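Local coordinates for protein fimbrin (Schizosaccharomyces pombe, PDB 1RT8) that binds actin filaments through two tandem calponin-homology actin-binding regions, crosslinks them, and serves actin structures needed for cell polarity and cytokinesis, at residues 64-70 against 475-480; 470-475 against 492-496; 316-320 against 354-359. All blocks are in the same frame, centred on the assembly; numbering follows the deposited sequence.

Contact 1: residues 64-70 against 475-480; sequences DTIDERV and RLAISI
An interdomain contact joins two calponin-homology (CH) domains from opposite ends of the chain: the loop 64-70 of CH1, between helices 52-61 and 82-99, lies against helix 467-483 of CH4, bringing actin-binding regions 1 and 2 together. The loop, with D64 at phi/psi 71°/18°, ends in a 3-10 turn at 68-70, and CA atoms pair I66 with S479 (5.8 Å), D67 with L476 (5.6 Å) and V70 with I480 (6.3 Å). V70 supplies the apolar part: its CG1 sits 3.7 Å from L476 CD1 and 3.8 Å from I480 CG1. D67 suits the turn because its carboxylate forms an Asx turn, R69 N to D67 OD1 3.0 Å, and a salt bridge, R69 NH2 to D67 OD2 2.7 Å. R475, extended in chi1 and chi2, lays its guanidinium face on D64 CB. Water 2 links T65 O (3.0 Å) with R475 O (2.6 Å) and S479 OG (2.8 Å). Small S479, chi1 m, accepts a hydrogen bond from the loop's backbone: D67 N to S479 OG, 2.9 Å, nearly linear at 174°.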
ATOM      1  N   ASP A  64       3.764 -11.698   4.090  1.00 28.88           N
ATOM      2  CA  ASP A  64       3.425 -12.469   2.891  1.00 30.04           C
ATOM      3  C   ASP A  64       3.262 -11.682   1.588  1.00 28.91           C
ATOM      4  O   ASP A  64       2.665 -12.179   0.631  1.00 27.68           O
ATOM      5  CB  ASP A  64       2.151 -13.283   3.136  1.00 31.80           C
ATOM      6  CG  ASP A  64       2.238 -14.138   4.380  1.00 35.68           C
ATOM      7  OD1 ASP A  64       3.124 -15.021   4.436  1.00 35.71           O
ATOM      8  OD2 ASP A  64       1.420 -13.922   5.303  1.00 37.50           O
ATOM      9  N   THR A  65       3.786 -10.465   1.538  1.00 27.99           N
ATOM     10  CA  THR A  65       3.673  -9.680   0.316  1.00 27.16           C
ATOM     11  C   THR A  65       4.607 -10.276  -0.730  1.00 26.41           C
ATOM     12  O   THR A  65       4.265 -10.379  -1.911  1.00 26.82           O
ATOM     13  CB  THR A  65       4.059  -8.212   0.560  1.00 26.90           C
ATOM     14  OG1 THR A  65       3.170  -7.645   1.526  1.00 27.29           O
ATOM     15  CG2 THR A  65       3.972  -7.415  -0.728  1.00 26.39           C
ATOM     16  N   ILE A  66       5.786 -10.685  -0.289  1.00 25.56           N
ATOM     17  CA  ILE A  66       6.771 -11.258  -1.194  1.00 25.39           C
ATOM     18  C   ILE A  66       7.131 -12.700  -0.842  1.00 27.27           C
ATOM     19  O   ILE A  66       7.413 -13.002   0.319  1.00 25.99           O
ATOM     20  CB  ILE A  66       8.068 -10.420  -1.173  1.00 24.66           C
ATOM     21  CG1 ILE A  66       7.763  -8.981  -1.594  1.00 23.16           C
ATOM     22  CG2 ILE A  66       9.109 -11.040  -2.088  1.00 23.50           C
ATOM     23  CD1 ILE A  66       8.922  -8.027  -1.372  1.00 19.66           C
ATOM     24  N   ASP A  67       7.096 -13.584  -1.841  1.00 27.22           N
ATOM     25  CA  ASP A  67       7.484 -14.987  -1.662  1.00 27.72           C
ATOM     26  C   ASP A  67       8.976 -14.861  -1.869  1.00 27.48           C
ATOM     27  O   ASP A  67       9.441 -14.756  -3.006  1.00 26.05           O
ATOM     28  CB  ASP A  67       6.896 -15.877  -2.764  1.00 28.37           C
ATOM     29  CG  ASP A  67       7.288 -17.351  -2.610  1.00 30.14           C
ATOM     30  OD1 ASP A  67       8.435 -17.634  -2.180  1.00 30.56           O
ATOM     31  OD2 ASP A  67       6.455 -18.229  -2.939  1.00 28.24           O
ATOM     32  N   GLU A  68       9.727 -14.856  -0.773  1.00 27.04           N
ATOM     33  CA  GLU A  68      11.169 -14.675  -0.849  1.00 28.03           C
ATOM     34  C   GLU A  68      11.936 -15.677  -1.702  1.00 27.69           C
ATOM     35  O   GLU A  68      13.093 -15.441  -2.049  1.00 25.98           O
ATOM     36  CB  GLU A  68      11.746 -14.606   0.563  1.00 29.72           C
ATOM     37  CG  GLU A  68      10.982 -13.636   1.449  1.00 32.74           C
ATOM     38  CD  GLU A  68      11.725 -13.298   2.729  1.00 36.77           C
ATOM     39  OE1 GLU A  68      12.610 -14.086   3.124  1.00 37.32           O
ATOM     40  OE2 GLU A  68      11.415 -12.249   3.343  1.00 38.77           O
ATOM     41  N   ARG A  69      11.307 -16.786  -2.063  1.00 28.74           N
ATOM     42  CA  ARG A  69      12.005 -17.752  -2.899  1.00 30.55           C
ATOM     43  C   ARG A  69      12.235 -17.234  -4.323  1.00 31.74           C
ATOM     44  O   ARG A  69      12.893 -17.904  -5.115  1.00 30.78           O
ATOM     45  CB  ARG A  69      11.236 -19.067  -2.945  1.00 31.02           C
ATOM     46  CG  ARG A  69      11.146 -19.755  -1.594  1.00 31.81           C
ATOM     47  CD  ARG A  69      10.203 -20.918  -1.674  1.00 32.34           C
ATOM     48  NE  ARG A  69       8.909 -20.504  -2.206  1.00 34.84           N
ATOM     49  CZ  ARG A  69       7.942 -21.347  -2.543  1.00 38.23           C
ATOM     50  NH1 ARG A  69       8.126 -22.652  -2.403  1.00 40.85           N
ATOM     51  NH2 ARG A  69       6.792 -20.888  -3.023  1.00 38.83           N
ATOM     52  N   VAL A  70      11.698 -16.056  -4.656  1.00 31.49           N
ATOM     53  CA  VAL A  70      11.902 -15.481  -5.997  1.00 30.23           C
ATOM     54  C   VAL A  70      13.133 -14.573  -6.008  1.00 30.27           C
ATOM     55  O   VAL A  70      13.642 -14.206  -7.069  1.00 31.39           O
ATOM     56  CB  VAL A  70      10.692 -14.612  -6.484  1.00 30.79           C
ATOM     57  CG1 VAL A  70       9.399 -15.408  -6.432  1.00 30.16           C
ATOM     58  CG2 VAL A  70      10.588 -13.338  -5.654  1.00 29.39           C
ATOM     59  N   ARG A 475       0.733 -16.787  -4.623  1.00 27.23           N
ATOM     60  CA  ARG A 475       1.659 -15.827  -4.029  1.00 27.58           C
ATOM     61  C   ARG A 475       3.001 -15.868  -4.753  1.00 28.16           C
ATOM     62  O   ARG A 475       3.663 -14.842  -4.940  1.00 27.60           O
ATOM     63  CB  ARG A 475       1.858 -16.149  -2.543  1.00 30.14           C
ATOM     64  CG  ARG A 475       2.744 -15.165  -1.794  1.00 33.21           C
ATOM     65  CD  ARG A 475       2.733 -15.464  -0.303  1.00 32.51           C
ATOM     66  NE  ARG A 475       1.406 -15.266   0.273  1.00 32.47           N
ATOM     67  CZ  ARG A 475       0.846 -16.074   1.170  1.00 33.24           C
ATOM     68  NH1 ARG A 475       1.493 -17.146   1.601  1.00 33.03           N
ATOM     69  NH2 ARG A 475      -0.363 -15.804   1.643  1.00 36.03           N
ATOM     70  N   LEU A 476       3.401 -17.070  -5.150  1.00 26.53           N
ATOM     71  CA  LEU A 476       4.651 -17.259  -5.873  1.00 27.02           C
ATOM     72  C   LEU A 476       4.501 -16.636  -7.259  1.00 24.97           C
ATOM     73  O   LEU A 476       5.400 -15.960  -7.739  1.00 23.86           O
ATOM     74  CB  LEU A 476       4.969 -18.753  -6.015  1.00 26.25           C
ATOM     75  CG  LEU A 476       6.184 -19.100  -6.882  1.00 27.95           C
ATOM     76  CD1 LEU A 476       7.448 -18.554  -6.233  1.00 27.14           C
ATOM     77  CD2 LEU A 476       6.279 -20.618  -7.060  1.00 29.11           C
ATOM     78  N   ALA A 477       3.355 -16.870  -7.894  1.00 23.38           N
ATOM     79  CA  ALA A 477       3.094 -16.328  -9.225  1.00 22.56           C
ATOM     80  C   ALA A 477       3.139 -14.800  -9.209  1.00 22.34           C
ATOM     81  O   ALA A 477       3.759 -14.182 -10.081  1.00 22.32           O
ATOM     82  CB  ALA A 477       1.726 -16.812  -9.736  1.00 20.07           C
ATOM     83  N   ILE A 478       2.485 -14.190  -8.221  1.00 23.20           N
ATOM     84  CA  ILE A 478       2.474 -12.729  -8.122  1.00 23.27           C
ATOM     85  C   ILE A 478       3.875 -12.150  -7.938  1.00 23.94           C
ATOM     86  O   ILE A 478       4.220 -11.155  -8.571  1.00 22.93           O
ATOM     87  CB  ILE A 478       1.563 -12.249  -6.970  1.00 21.98           C
ATOM     88  CG1 ILE A 478       0.098 -12.507  -7.340  1.00 23.99           C
ATOM     89  CG2 ILE A 478       1.815 -10.772  -6.681  1.00 19.01           C
ATOM     90  CD1 ILE A 478      -0.891 -12.214  -6.231  1.00 20.69           C
ATOM     91  N   SER A 479       4.682 -12.766  -7.079  1.00 23.77           N
ATOM     92  CA  SER A 479       6.041 -12.289  -6.853  1.00 22.85           C
ATOM     93  C   SER A 479       6.911 -12.482  -8.105  1.00 24.07           C
ATOM     94  O   SER A 479       7.807 -11.679  -8.385  1.00 23.46           O
ATOM     95  CB  SER A 479       6.676 -13.022  -5.659  1.00 25.02           C
ATOM     96  OG  SER A 479       6.021 -12.696  -4.436  1.00 23.56           O
ATOM     97  N   ILE A 480       6.662 -13.553  -8.852  1.00 23.32           N
ATOM     98  CA  ILE A 480       7.442 -13.797 -10.063  1.00 22.48           C
ATOM     99  C   ILE A 480       7.068 -12.744 -11.111  1.00 21.83           C
ATOM    100  O   ILE A 480       7.920 -12.228 -11.834  1.00 20.00           O
ATOM    101  CB  ILE A 480       7.170 -15.209 -10.642  1.00 22.97           C
ATOM    102  CG1 ILE A 480       7.782 -16.285  -9.729  1.00 24.37           C
ATOM    103  CG2 ILE A 480       7.743 -15.311 -12.060  1.00 19.43           C
ATOM    104  CD1 ILE A 480       7.544 -17.723 -10.210  1.00 23.59           C
TER
HETATM  105  O   HOH W   1       5.357  -9.393  -4.146  1.00 27.67           O
HETATM  106  O   HOH W   2       3.292 -12.512  -3.854  1.00 35.73           O

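Contact 2: residues 470-475 against 492-496; sequences AIQNAR and PEDIV
P492, V496 and A474 account for most of the buried surface where helix 470-475 meets the short helix 492-496. The axes approach to 8.3 Å at a steep 121° between their N-to-C directions, so the contact is compact. At its tightest point the CA atoms of A474 and P492 are 4.7 Å apart; A470 CA and V496 CA are 6.2 Å apart. Alanine suits this crossing because its methyl group is small: A474 CB lies 3.6 Å from both P492 CB and P492 O, and 4.2 Å from I495 CB. The rigid, compact proline ring presses on the backbone opposite, P492 CG reaching 3.6 Å from R475 CA and P492 CB 3.7 Å from I471 O; I471 CG2 lies 4.0 Å from P492 CB. One turn later V496, chi1 t, sets CG2 3.7 Å from A470 CB. Behind the short helix, D494 forms salt bridges with R285 and R499. Such apolar packing of a short connecting helix across a long one is part of the all-helical CH fold, here CH4.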
ATOM      1  N   ALA A 470      -2.861 -23.729  -2.801  1.00 29.06           N
ATOM      2  CA  ALA A 470      -3.224 -22.879  -3.928  1.00 29.97           C
ATOM      3  C   ALA A 470      -2.717 -21.457  -3.688  1.00 29.54           C
ATOM      4  O   ALA A 470      -2.096 -20.863  -4.566  1.00 29.83           O
ATOM      5  CB  ALA A 470      -4.728 -22.875  -4.125  1.00 28.80           C
ATOM      6  N   ILE A 471      -2.965 -20.926  -2.490  1.00 29.87           N
ATOM      7  CA  ILE A 471      -2.522 -19.573  -2.150  1.00 28.66           C
ATOM      8  C   ILE A 471      -1.007 -19.424  -2.282  1.00 30.61           C
ATOM      9  O   ILE A 471      -0.520 -18.370  -2.692  1.00 27.87           O
ATOM     10  CB  ILE A 471      -2.961 -19.169  -0.717  1.00 29.54           C
ATOM     11  CG1 ILE A 471      -4.430 -18.737  -0.714  1.00 30.99           C
ATOM     12  CG2 ILE A 471      -2.133 -17.986  -0.222  1.00 28.34           C
ATOM     13  CD1 ILE A 471      -5.383 -19.776  -1.223  1.00 35.64           C
ATOM     14  N   GLN A 472      -0.259 -20.471  -1.932  1.00 29.50           N
ATOM     15  CA  GLN A 472       1.197 -20.424  -2.053  1.00 30.80           C
ATOM     16  C   GLN A 472       1.591 -20.347  -3.533  1.00 31.33           C
ATOM     17  O   GLN A 472       2.533 -19.641  -3.901  1.00 30.70           O
ATOM     18  CB  GLN A 472       1.820 -21.662  -1.409  1.00 33.59           C
ATOM     19  CG  GLN A 472       1.500 -21.785   0.066  1.00 39.67           C
ATOM     20  CD  GLN A 472       2.027 -23.063   0.683  1.00 43.83           C
ATOM     21  OE1 GLN A 472       1.784 -23.335   1.859  1.00 47.21           O
ATOM     22  NE2 GLN A 472       2.750 -23.855  -0.104  1.00 44.72           N
ATOM     23  N   ASN A 473       0.870 -21.077  -4.380  1.00 30.32           N
ATOM     24  CA  ASN A 473       1.149 -21.047  -5.813  1.00 29.83           C
ATOM     25  C   ASN A 473       0.861 -19.637  -6.343  1.00 28.12           C
ATOM     26  O   ASN A 473       1.647 -19.075  -7.106  1.00 28.36           O
ATOM     27  CB  ASN A 473       0.267 -22.055  -6.569  1.00 28.63           C
ATOM     28  CG  ASN A 473       0.815 -23.473  -6.529  1.00 30.18           C
ATOM     29  OD1 ASN A 473       1.983 -23.694  -6.216  1.00 28.09           O
ATOM     30  ND2 ASN A 473      -0.027 -24.439  -6.877  1.00 29.80           N
ATOM     31  N   ALA A 474      -0.269 -19.078  -5.924  1.00 25.99           N
ATOM     32  CA  ALA A 474      -0.677 -17.745  -6.356  1.00 29.22           C
ATOM     33  C   ALA A 474       0.280 -16.662  -5.867  1.00 28.11           C
ATOM     34  O   ALA A 474       0.611 -15.736  -6.613  1.00 29.17           O
ATOM     35  CB  ALA A 474      -2.102 -17.452  -5.877  1.00 28.72           C
ATOM     36  N   ARG A 475       0.733 -16.787  -4.623  1.00 27.23           N
ATOM     37  CA  ARG A 475       1.659 -15.827  -4.029  1.00 27.58           C
ATOM     38  C   ARG A 475       3.001 -15.868  -4.753  1.00 28.16           C
ATOM     39  O   ARG A 475       3.663 -14.842  -4.940  1.00 27.60           O
ATOM     40  CB  ARG A 475       1.858 -16.149  -2.543  1.00 30.14           C
ATOM     41  CG  ARG A 475       2.744 -15.165  -1.794  1.00 33.21           C
ATOM     42  CD  ARG A 475       2.733 -15.464  -0.303  1.00 32.51           C
ATOM     43  NE  ARG A 475       1.406 -15.266   0.273  1.00 32.47           N
ATOM     44  CZ  ARG A 475       0.846 -16.074   1.170  1.00 33.24           C
ATOM     45  NH1 ARG A 475       1.493 -17.146   1.601  1.00 33.03           N
ATOM     46  NH2 ARG A 475      -0.363 -15.804   1.643  1.00 36.03           N
ATOM     47  N   PRO A 492      -3.153 -13.054  -3.737  1.00 23.96           N
ATOM     48  CA  PRO A 492      -3.254 -14.469  -4.096  1.00 25.15           C
ATOM     49  C   PRO A 492      -4.690 -15.000  -4.055  1.00 26.43           C
ATOM     50  O   PRO A 492      -5.129 -15.743  -4.942  1.00 26.37           O
ATOM     51  CB  PRO A 492      -2.359 -15.143  -3.062  1.00 27.07           C
ATOM     52  CG  PRO A 492      -1.285 -14.107  -2.828  1.00 26.22           C
ATOM     53  CD  PRO A 492      -2.088 -12.829  -2.742  1.00 24.49           C
ATOM     54  N   GLU A 493      -5.421 -14.601  -3.024  1.00 26.59           N
ATOM     55  CA  GLU A 493      -6.784 -15.056  -2.837  1.00 26.20           C
ATOM     56  C   GLU A 493      -7.713 -14.729  -4.004  1.00 24.41           C
ATOM     57  O   GLU A 493      -8.704 -15.419  -4.223  1.00 22.62           O
ATOM     58  CB  GLU A 493      -7.351 -14.475  -1.538  1.00 28.90           C
ATOM     59  CG  GLU A 493      -7.667 -12.999  -1.611  1.00 33.64           C
ATOM     60  CD  GLU A 493      -8.381 -12.507  -0.373  1.00 36.83           C
ATOM     61  OE1 GLU A 493      -7.700 -12.109   0.595  1.00 41.76           O
ATOM     62  OE2 GLU A 493      -9.625 -12.533  -0.363  1.00 36.41           O
ATOM     63  N   ASP A 494      -7.404 -13.684  -4.759  1.00 23.36           N
ATOM     64  CA  ASP A 494      -8.257 -13.335  -5.889  1.00 23.69           C
ATOM     65  C   ASP A 494      -8.156 -14.382  -7.001  1.00 24.35           C
ATOM     66  O   ASP A 494      -9.127 -14.640  -7.724  1.00 24.43           O
ATOM     67  CB  ASP A 494      -7.899 -11.941  -6.397  1.00 23.00           C
ATOM     68  CG  ASP A 494      -8.130 -10.872  -5.345  1.00 27.80           C
ATOM     69  OD1 ASP A 494      -9.201 -10.903  -4.696  1.00 28.57           O
ATOM     70  OD2 ASP A 494      -7.254  -9.998  -5.167  1.00 28.75           O
ATOM     71  N   ILE A 495      -6.978 -14.989  -7.135  1.00 24.61           N
ATOM     72  CA  ILE A 495      -6.778 -16.038  -8.129  1.00 25.67           C
ATOM     73  C   ILE A 495      -7.380 -17.357  -7.605  1.00 26.53           C
ATOM     74  O   ILE A 495      -8.115 -18.041  -8.322  1.00 26.84           O
ATOM     75  CB  ILE A 495      -5.268 -16.230  -8.425  1.00 28.00           C
ATOM     76  CG1 ILE A 495      -4.747 -15.039  -9.242  1.00 23.20           C
ATOM     77  CG2 ILE A 495      -5.030 -17.546  -9.155  1.00 24.79           C
ATOM     78  CD1 ILE A 495      -3.240 -15.043  -9.414  1.00 27.38           C
ATOM     79  N   VAL A 496      -7.082 -17.700  -6.353  1.00 27.30           N
ATOM     80  CA  VAL A 496      -7.604 -18.937  -5.753  1.00 27.47           C
ATOM     81  C   VAL A 496      -9.142 -18.982  -5.794  1.00 28.30           C
ATOM     82  O   VAL A 496      -9.735 -20.040  -6.045  1.00 28.18           O
ATOM     83  CB  VAL A 496      -7.107 -19.102  -4.291  1.00 27.69           C
ATOM     84  CG1 VAL A 496      -7.781 -20.313  -3.624  1.00 27.71           C
ATOM     85  CG2 VAL A 496      -5.598 -19.275  -4.286  1.00 24.83           C
TER

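Contact 3: residues 316-320 against 354-359; sequences LLQAY and YAVDLG
Y320 lays one face of its ring over L358, whose CB stands 4.0 Å from the ring centroid and only 8° off the normal, a CH-pi contact. The two helical segments, 316-320 and 354-359, run roughly parallel, their axes 9.9 Å apart at closest approach and inclined by 31°. CA atoms pair L317 with A355 (5.8 Å) and Y320 with L358 (7.9 Å). Small A355 permits the closer pairing: L317, in the mt rotamer, brings CD2 to 3.8 Å from A355 CA, 3.9 Å from L358 CD1 and 4.0 Å from Y354 CD2. Y320, chi1 m, spans the wider gap to place OH 3.2 Å from G359 CA, where an ideal CB would clash at 2.6 Å from that oxygen. L316 and Y320 also touch helix 379-397, so the contact belongs to the helix-packed core of the CH3 domain. The phenol ends in a weak hydrogen bond, Y320 OH to A355 O at 2.7 Å: tyrosine fills the interior as a hydrophobic ring while its hydroxyl finds a polar partner in a helix carbonyl.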
ATOM      1  N   LEU A 316     -13.291  10.178 -10.474  1.00 25.34           N
ATOM      2  CA  LEU A 316     -13.416   9.564 -11.792  1.00 25.98           C
ATOM      3  C   LEU A 316     -12.917  10.499 -12.899  1.00 27.24           C
ATOM      4  O   LEU A 316     -12.196  10.076 -13.811  1.00 26.84           O
ATOM      5  CB  LEU A 316     -14.877   9.166 -12.054  1.00 24.52           C
ATOM      6  CG  LEU A 316     -15.375   7.952 -11.243  1.00 24.74           C
ATOM      7  CD1 LEU A 316     -16.878   7.794 -11.370  1.00 21.55           C
ATOM      8  CD2 LEU A 316     -14.679   6.701 -11.743  1.00 24.89           C
ATOM      9  N   LEU A 317     -13.300  11.770 -12.813  1.00 26.50           N
ATOM     10  CA  LEU A 317     -12.890  12.742 -13.810  1.00 25.32           C
ATOM     11  C   LEU A 317     -11.372  12.899 -13.823  1.00 24.66           C
ATOM     12  O   LEU A 317     -10.771  13.026 -14.888  1.00 24.00           O
ATOM     13  CB  LEU A 317     -13.592  14.078 -13.559  1.00 24.15           C
ATOM     14  CG  LEU A 317     -15.100  14.003 -13.843  1.00 26.15           C
ATOM     15  CD1 LEU A 317     -15.790  15.302 -13.454  1.00 27.27           C
ATOM     16  CD2 LEU A 317     -15.327  13.695 -15.314  1.00 25.75           C
ATOM     17  N   GLN A 318     -10.748  12.875 -12.653  1.00 24.75           N
ATOM     18  CA  GLN A 318      -9.293  12.986 -12.593  1.00 26.01           C
ATOM     19  C   GLN A 318      -8.650  11.787 -13.282  1.00 27.78           C
ATOM     20  O   GLN A 318      -7.686  11.942 -14.028  1.00 27.49           O
ATOM     21  CB  GLN A 318      -8.805  13.050 -11.152  1.00 25.83           C
ATOM     22  CG  GLN A 318      -9.095  14.361 -10.448  1.00 27.11           C
ATOM     23  CD  GLN A 318      -8.709  14.301  -8.985  1.00 27.35           C
ATOM     24  OE1 GLN A 318      -7.552  14.052  -8.643  1.00 29.00           O
ATOM     25  NE2 GLN A 318      -9.680  14.522  -8.111  1.00 28.34           N
ATOM     26  N   ALA A 319      -9.196  10.598 -13.029  1.00 26.79           N
ATOM     27  CA  ALA A 319      -8.689   9.364 -13.617  1.00 27.12           C
ATOM     28  C   ALA A 319      -8.675   9.467 -15.137  1.00 28.02           C
ATOM     29  O   ALA A 319      -7.664   9.143 -15.770  1.00 27.18           O
ATOM     30  CB  ALA A 319      -9.547   8.167 -13.174  1.00 27.05           C
ATOM     31  N   TYR A 320      -9.790   9.920 -15.720  1.00 26.26           N
ATOM     32  CA  TYR A 320      -9.879  10.074 -17.175  1.00 29.93           C
ATOM     33  C   TYR A 320      -8.733  10.919 -17.705  1.00 30.70           C
ATOM     34  O   TYR A 320      -8.147  10.592 -18.726  1.00 31.63           O
ATOM     35  CB  TYR A 320     -11.186  10.750 -17.605  1.00 28.01           C
ATOM     36  CG  TYR A 320     -12.385   9.836 -17.705  1.00 30.16           C
ATOM     37  CD1 TYR A 320     -13.431   9.929 -16.781  1.00 28.79           C
ATOM     38  CD2 TYR A 320     -12.473   8.861 -18.710  1.00 28.75           C
ATOM     39  CE1 TYR A 320     -14.531   9.077 -16.849  1.00 28.89           C
ATOM     40  CE2 TYR A 320     -13.583   7.998 -18.781  1.00 29.26           C
ATOM     41  CZ  TYR A 320     -14.602   8.120 -17.843  1.00 26.31           C
ATOM     42  OH  TYR A 320     -15.690   7.293 -17.876  1.00 23.35           O
ATOM     43  N   TYR A 354     -21.270  13.564 -16.650  1.00 28.12           N
ATOM     44  CA  TYR A 354     -20.157  13.906 -17.526  1.00 28.62           C
ATOM     45  C   TYR A 354     -19.151  12.751 -17.550  1.00 30.16           C
ATOM     46  O   TYR A 354     -18.670  12.353 -18.610  1.00 30.18           O
ATOM     47  CB  TYR A 354     -19.511  15.204 -17.023  1.00 29.28           C
ATOM     48  CG  TYR A 354     -18.405  15.776 -17.890  1.00 30.39           C
ATOM     49  CD1 TYR A 354     -18.396  15.595 -19.276  1.00 32.08           C
ATOM     50  CD2 TYR A 354     -17.380  16.527 -17.323  1.00 31.37           C
ATOM     51  CE1 TYR A 354     -17.378  16.151 -20.076  1.00 31.90           C
ATOM     52  CE2 TYR A 354     -16.371  17.083 -18.103  1.00 32.69           C
ATOM     53  CZ  TYR A 354     -16.373  16.889 -19.478  1.00 32.78           C
ATOM     54  OH  TYR A 354     -15.350  17.426 -20.239  1.00 32.55           O
ATOM     55  N   ALA A 355     -18.854  12.198 -16.378  1.00 28.43           N
ATOM     56  CA  ALA A 355     -17.918  11.089 -16.284  1.00 28.55           C
ATOM     57  C   ALA A 355     -18.404   9.894 -17.106  1.00 29.77           C
ATOM     58  O   ALA A 355     -17.617   9.240 -17.786  1.00 29.02           O
ATOM     59  CB  ALA A 355     -17.736  10.684 -14.828  1.00 26.00           C
ATOM     60  N   VAL A 356     -19.700   9.607 -17.034  1.00 29.03           N
ATOM     61  CA  VAL A 356     -20.279   8.489 -17.776  1.00 29.07           C
ATOM     62  C   VAL A 356     -20.198   8.708 -19.286  1.00 29.55           C
ATOM     63  O   VAL A 356     -19.863   7.785 -20.032  1.00 28.53           O
ATOM     64  CB  VAL A 356     -21.742   8.247 -17.339  1.00 27.61           C
ATOM     65  CG1 VAL A 356     -22.450   7.302 -18.302  1.00 28.53           C
ATOM     66  CG2 VAL A 356     -21.744   7.635 -15.931  1.00 27.29           C
ATOM     67  N   ASP A 357     -20.482   9.930 -19.734  1.00 29.82           N
ATOM     68  CA  ASP A 357     -20.417  10.245 -21.158  1.00 28.43           C
ATOM     69  C   ASP A 357     -18.987  10.150 -21.699  1.00 29.52           C
ATOM     70  O   ASP A 357     -18.770   9.682 -22.818  1.00 30.67           O
ATOM     71  CB  ASP A 357     -20.983  11.638 -21.427  1.00 30.39           C
ATOM     72  CG  ASP A 357     -22.500  11.655 -21.456  1.00 30.19           C
ATOM     73  OD1 ASP A 357     -23.112  10.574 -21.546  1.00 29.91           O
ATOM     74  OD2 ASP A 357     -23.084  12.755 -21.404  1.00 35.90           O
ATOM     75  N   LEU A 358     -18.012  10.601 -20.920  1.00 28.80           N
ATOM     76  CA  LEU A 358     -16.618  10.513 -21.353  1.00 29.74           C
ATOM     77  C   LEU A 358     -16.245   9.050 -21.525  1.00 30.01           C
ATOM     78  O   LEU A 358     -15.369   8.712 -22.320  1.00 28.63           O
ATOM     79  CB  LEU A 358     -15.690  11.162 -20.333  1.00 29.56           C
ATOM     80  CG  LEU A 358     -15.684  12.687 -20.342  1.00 30.04           C
ATOM     81  CD1 LEU A 358     -14.892  13.196 -19.156  1.00 27.04           C
ATOM     82  CD2 LEU A 358     -15.086  13.191 -21.663  1.00 30.03           C
ATOM     83  N   GLY A 359     -16.917   8.188 -20.765  1.00 29.66           N
ATOM     84  CA  GLY A 359     -16.673   6.762 -20.852  1.00 28.27           C
ATOM     85  C   GLY A 359     -17.311   6.221 -22.114  1.00 29.56           C
ATOM     86  O   GLY A 359     -16.719   5.411 -22.830  1.00 27.35           O
TER

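Overall arrangement
Contacts 1 and 2 share helix 467-483 and R475, and their centres lie 10 Å apart; I478 CD1 of one segment touches P492 N of another at 3.5 Å. The helix thus serves two purposes, meeting CH1 through contact 1 and the short helix of its own CH4 domain through contact 2. Contact 3 stands apart in CH3, its centre 35 Å from that of contact 1 and 33 Å from that of contact 2. Chemistry follows location: contacts 1 and 2 are both partly buried, but the domain boundary mixes charges, waters, a serine hydrogen bond and a small apolar patch, whereas contact 2 is purely apolar packing; the buried contact 3 combines aliphatic and aromatic packing with one weak hydrogen bond.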